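Local coordinates for flower-specific defensin (Nicotiana alata, PDB 4AAZ), which defends the plant as a peptide with antifungal activity against Fusarium oxysporum and Botrytis cinerea, and retards the growth of Helicoverpa insect pests, at residues R1-F10 against R39-C47. Residues are numbered along the deposited sequence; the frame is centred on the assembly and turned at random.
With EDO (1,2-ethanediol), chain E; PO4 (phosphate ion), chain F; EDO (1,2-ethanediol), chain D.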
loop_
_atom_site.group_PDB
_atom_site.type_symbol
_atom_site.label_atom_id
_atom_site.label_comp_id
_atom_site.label_asym_id
_atom_site.label_seq_id
_atom_site.Cartn_x
_atom_site.Cartn_y
_atom_site.Cartn_z
ATOM N N ARG A 1 -15.842 -5.877 -0.637
ATOM C CA ARG A 1 -14.862 -6.400 -1.613
ATOM C C ARG A 1 -13.839 -5.324 -1.881
ATOM O O ARG A 1 -14.201 -4.221 -2.265
ATOM C CB ARG A 1 -15.593 -6.790 -2.898
ATOM C CG ARG A 1 -14.701 -7.343 -4.009
ATOM C CD ARG A 1 -15.550 -7.708 -5.252
ATOM N NE ARG A 1 -16.460 -6.602 -5.490
ATOM C CZ ARG A 1 -17.771 -6.657 -5.413
ATOM N NH1 ARG A 1 -18.418 -7.807 -5.186
ATOM N NH2 ARG A 1 -18.451 -5.540 -5.547
ATOM N N GLU A 2 -12.576 -5.634 -1.603
ATOM C CA GLU A 2 -11.490 -4.701 -1.865
ATOM C C GLU A 2 -10.456 -5.394 -2.701
ATOM O O GLU A 2 -10.346 -6.635 -2.693
ATOM C CB GLU A 2 -10.887 -4.122 -0.574
ATOM C CG GLU A 2 -11.942 -3.446 0.276
ATOM C CD GLU A 2 -11.459 -2.304 1.101
ATOM O OE1 GLU A 2 -10.249 -2.239 1.383
ATOM O OE2 GLU A 2 -12.323 -1.477 1.478
ATOM N N CYS A 3 -9.746 -4.586 -3.468
ATOM C CA CYS A 3 -8.702 -5.057 -4.355
ATOM C C CYS A 3 -7.357 -4.471 -3.978
ATOM O O CYS A 3 -7.291 -3.318 -3.570
ATOM C CB CYS A 3 -9.011 -4.637 -5.792
ATOM S SG CYS A 3 -10.320 -5.600 -6.636
ATOM N N LYS A 4 -6.302 -5.262 -4.165
ATOM C CA LYS A 4 -4.934 -4.862 -3.841
ATOM C C LYS A 4 -4.189 -4.447 -5.103
ATOM O O LYS A 4 -4.218 -5.146 -6.132
ATOM C CB LYS A 4 -4.192 -6.047 -3.190
ATOM C CG LYS A 4 -4.773 -6.421 -1.848
ATOM C CD LYS A 4 -4.235 -7.725 -1.283
ATOM C CE LYS A 4 -4.878 -8.113 0.059
ATOM N NZ LYS A 4 -4.345 -9.404 0.590
ATOM N N THR A 5 -3.546 -3.294 -5.032
ATOM C CA THR A 5 -2.721 -2.762 -6.114
ATOM C C THR A 5 -1.435 -2.237 -5.478
ATOM O O THR A 5 -1.518 -1.431 -4.553
ATOM C CB THR A 5 -3.429 -1.608 -6.825
ATOM O OG1 THR A 5 -4.687 -2.064 -7.340
ATOM C CG2 THR A 5 -2.578 -1.076 -7.949
ATOM N N GLU A 6 -0.264 -2.671 -5.941
ATOM C CA GLU A 6 0.984 -2.153 -5.398
ATOM C C GLU A 6 1.050 -0.651 -5.540
ATOM O O GLU A 6 0.720 -0.089 -6.598
ATOM C CB GLU A 6 2.190 -2.808 -6.053
ATOM C CG GLU A 6 3.501 -2.446 -5.384
ATOM C CD GLU A 6 4.687 -3.298 -5.776
ATOM O OE1 GLU A 6 4.582 -4.123 -6.735
ATOM O OE2 GLU A 6 5.756 -3.145 -5.137
ATOM N N SER A 7 1.467 0.032 -4.493
ATOM C CA SER A 7 1.686 1.467 -4.548
ATOM C C SER A 7 2.642 1.877 -5.633
ATOM O O SER A 7 3.720 1.296 -5.790
ATOM C CB SER A 7 2.250 1.932 -3.201
ATOM O OG SER A 7 2.657 3.315 -3.217
ATOM N N ASN A 8 2.284 2.936 -6.362
ATOM C CA ASN A 8 3.178 3.444 -7.401
ATOM C C ASN A 8 4.171 4.480 -6.926
ATOM O O ASN A 8 5.129 4.770 -7.622
ATOM C CB ASN A 8 2.346 3.992 -8.542
ATOM C CG ASN A 8 1.567 2.897 -9.255
ATOM O OD1 ASN A 8 2.129 1.864 -9.583
ATOM N ND2 ASN A 8 0.273 3.114 -9.500
ATOM N N THR A 9 3.921 5.061 -5.762
ATOM C CA THR A 9 4.751 6.133 -5.226
ATOM C C THR A 9 5.531 5.807 -3.965
ATOM O O THR A 9 6.384 6.576 -3.557
ATOM C CB THR A 9 3.922 7.425 -4.961
ATOM O OG1 THR A 9 3.090 7.293 -3.790
ATOM C CG2 THR A 9 3.102 7.798 -6.156
ATOM N N PHE A 10 5.228 4.702 -3.295
ATOM C CA PHE A 10 5.966 4.369 -2.071
ATOM C C PHE A 10 7.383 3.926 -2.404
ATOM O O PHE A 10 7.561 3.018 -3.215
ATOM C CB PHE A 10 5.266 3.233 -1.322
ATOM C CG PHE A 10 5.984 2.766 -0.096
ATOM C CD1 PHE A 10 5.884 3.457 1.099
ATOM C CD2 PHE A 10 6.742 1.617 -0.127
ATOM C CE1 PHE A 10 6.543 3.021 2.221
ATOM C CE2 PHE A 10 7.393 1.173 0.980
ATOM C CZ PHE A 10 7.297 1.864 2.172
ATOM N N ARG A 39 7.652 -7.978 0.495
ATOM C CA ARG A 39 7.707 -6.749 1.316
ATOM C C ARG A 39 7.394 -5.524 0.452
ATOM O O ARG A 39 8.130 -4.546 0.403
ATOM C CB ARG A 39 9.023 -6.650 2.078
ATOM C CG ARG A 39 9.237 -7.924 2.888
ATOM C CD ARG A 39 10.157 -7.742 4.041
ATOM N NE ARG A 39 11.528 -7.673 3.582
ATOM C CZ ARG A 39 12.574 -7.582 4.398
ATOM N NH1 ARG A 39 12.379 -7.572 5.705
ATOM N NH2 ARG A 39 13.800 -7.509 3.899
ATOM N N ARG A 40 6.261 -5.620 -0.217
ATOM C CA ARG A 40 5.732 -4.558 -1.046
ATOM C C ARG A 40 4.669 -3.754 -0.291
ATOM O O ARG A 40 3.971 -4.287 0.576
ATOM C CB ARG A 40 5.109 -5.174 -2.296
ATOM C CG ARG A 40 6.099 -6.035 -3.083
ATOM C CD ARG A 40 5.534 -6.517 -4.391
ATOM N NE ARG A 40 4.490 -7.503 -4.183
ATOM C CZ ARG A 40 3.463 -7.684 -4.988
ATOM N NH1 ARG A 40 3.277 -6.904 -6.049
ATOM N NH2 ARG A 40 2.617 -8.670 -4.748
ATOM N N CYS A 41 4.538 -2.471 -0.635
ATOM C CA CYS A 41 3.417 -1.677 -0.155
ATOM C C CYS A 41 2.226 -1.913 -1.063
ATOM O O CYS A 41 2.265 -1.522 -2.252
ATOM C CB CYS A 41 3.824 -0.217 -0.147
ATOM S SG CYS A 41 2.492 0.926 0.276
ATOM N N LEU A 42 1.211 -2.589 -0.530
ATOM C CA LEU A 42 0.008 -2.894 -1.285
ATOM C C LEU A 42 -1.109 -1.992 -0.833
ATOM O O LEU A 42 -1.487 -1.979 0.349
ATOM C CB LEU A 42 -0.384 -4.362 -1.121
ATOM C CG LEU A 42 0.686 -5.371 -1.538
ATOM C CD1 LEU A 42 0.177 -6.817 -1.268
ATOM C CD2 LEU A 42 1.060 -5.192 -2.989
ATOM N N CYS A 43 -1.637 -1.231 -1.782
ATOM C CA CYS A 43 -2.779 -0.372 -1.527
ATOM C C CYS A 43 -4.078 -1.142 -1.704
ATOM O O CYS A 43 -4.157 -2.072 -2.536
ATOM C CB CYS A 43 -2.798 0.826 -2.484
ATOM S SG CYS A 43 -1.268 1.792 -2.524
ATOM N N THR A 44 -5.105 -0.752 -0.962
ATOM C CA THR A 44 -6.414 -1.357 -1.110
ATOM C C THR A 44 -7.490 -0.293 -1.264
ATOM O O THR A 44 -7.382 0.807 -0.699
ATOM C CB THR A 44 -6.771 -2.271 0.073
ATOM O OG1 THR A 44 -6.554 -1.586 1.312
ATOM C CG2 THR A 44 -5.929 -3.509 0.052
ATOM N N LYS A 45 -8.523 -0.612 -2.040
ATOM C CA LYS A 45 -9.727 0.218 -2.094
ATOM C C LYS A 45 -10.865 -0.670 -2.558
ATOM O O LYS A 45 -10.608 -1.742 -3.113
ATOM C CB LYS A 45 -9.536 1.422 -3.035
ATOM C CG LYS A 45 -9.382 1.093 -4.507
ATOM C CD LYS A 45 -9.177 2.367 -5.316
ATOM C CE LYS A 45 -8.953 2.091 -6.782
ATOM N NZ LYS A 45 -8.711 3.366 -7.532
ATOM N N PRO A 46 -12.115 -0.257 -2.346
ATOM C CA PRO A 46 -13.259 -1.041 -2.811
ATOM C C PRO A 46 -13.212 -1.230 -4.313
ATOM O O PRO A 46 -12.818 -0.334 -5.058
ATOM C CB PRO A 46 -14.464 -0.183 -2.408
ATOM C CG PRO A 46 -13.969 0.564 -1.177
ATOM C CD PRO A 46 -12.534 0.907 -1.543
ATOM N N CYS A 47 -13.639 -2.400 -4.760
ATOM C CA CYS A 47 -13.684 -2.724 -6.173
ATOM C C CYS A 47 -14.846 -3.643 -6.491
ATOM O O CYS A 47 -15.588 -4.007 -5.564
ATOM C CB CYS A 47 -12.408 -3.387 -6.610
ATOM S SG CYS A 47 -12.114 -4.998 -5.853
ATOM O OXT CYS A 47 -15.056 -3.992 -7.666
HETATM C C1 EDO E . -13.241 -7.258 1.974
HETATM O O1 EDO E . -12.169 -6.491 2.513
HETATM C C2 EDO E . -14.555 -6.618 2.295
HETATM O O2 EDO E . -14.571 -5.305 1.759
HETATM P P PO4 F . 3.971 -10.704 -1.894
HETATM O O1 PO4 F . 4.315 -9.258 -2.018
HETATM O O2 PO4 F . 2.812 -10.931 -0.951
HETATM O O3 PO4 F . 3.460 -11.120 -3.248
HETATM O O4 PO4 F . 5.146 -11.457 -1.449
HETATM C C1 EDO D . 12.062 -8.884 -0.230
HETATM O O1 EDO D . 12.511 -8.051 0.840
HETATM C C2 EDO D . 12.119 -8.058 -1.501
HETATM O O2 EDO D . 13.449 -7.514 -1.601
HETATM O O HOH W 1 -8.760 -0.310 2.170
HETATM O O HOH W 2 6.006 -1.614 -2.910
#
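The two chain ends are clasped by a disulfide, a backbone bond and a side-chain grip: Cys3 SG is joined to Cys47 SG, Cys47 N donates to Arg1 O, and the guanidinium of Arg1 holds the terminal carboxylate of Cys47, Arg1 NE lying 2.7 Å from Cys47 O with NH2 adding a weak second bond. A bend at chi3 (46°) brings that guanidinium round edge-on, with the acceptor near its plane. This closure belongs to a plant defensin of the gamma-thionin family, with the cysteine-stabilised alpha-beta fold, in which the edge strand 2-6 pairs antiparallel with the central strand 41-46; Cys3 faces Lys45 and Thr5 faces Cys43 in hydrogen-bonded pairs, Thr5 N reaching Cys43 O at 2.8 Å. Between them, Lys4 and Thr44 lie side by side on the sheet face that also carries Leu42. There Lys4 CG rests against Thr44 CG2 at 3.7 Å. Water bridges Glu2 OE1 to Thr44 OG1 near one end, and another links Glu6 OE2 to Cys41 N near the other. Beyond the strand, Ser7 N still bonds Cys41 O, while Ser7 OG accepts from Phe10 N in an ST motif and is also hydrogen-bonded to Glu27 OE2. The Phe10 ring meets Cys41 obliquely, Phe10 CD2 3.4 Å from Cys41 CB, beside the Cys41-Cys20 disulfide to helix 17-26; Cys43 is likewise bonded to Cys24. Arg40 serves two anions. Its NE and NH2 hold a phosphate ion that probably came with the crystallisation solution, and Leu42 CD2 lies over one face of the guanidinium. At the guanidinium edge Arg40 NH1 forms a salt bridge with Glu6 OE1 at 3.1 Å, approaching from above a carboxylate turned 85° to the guanidinium plane.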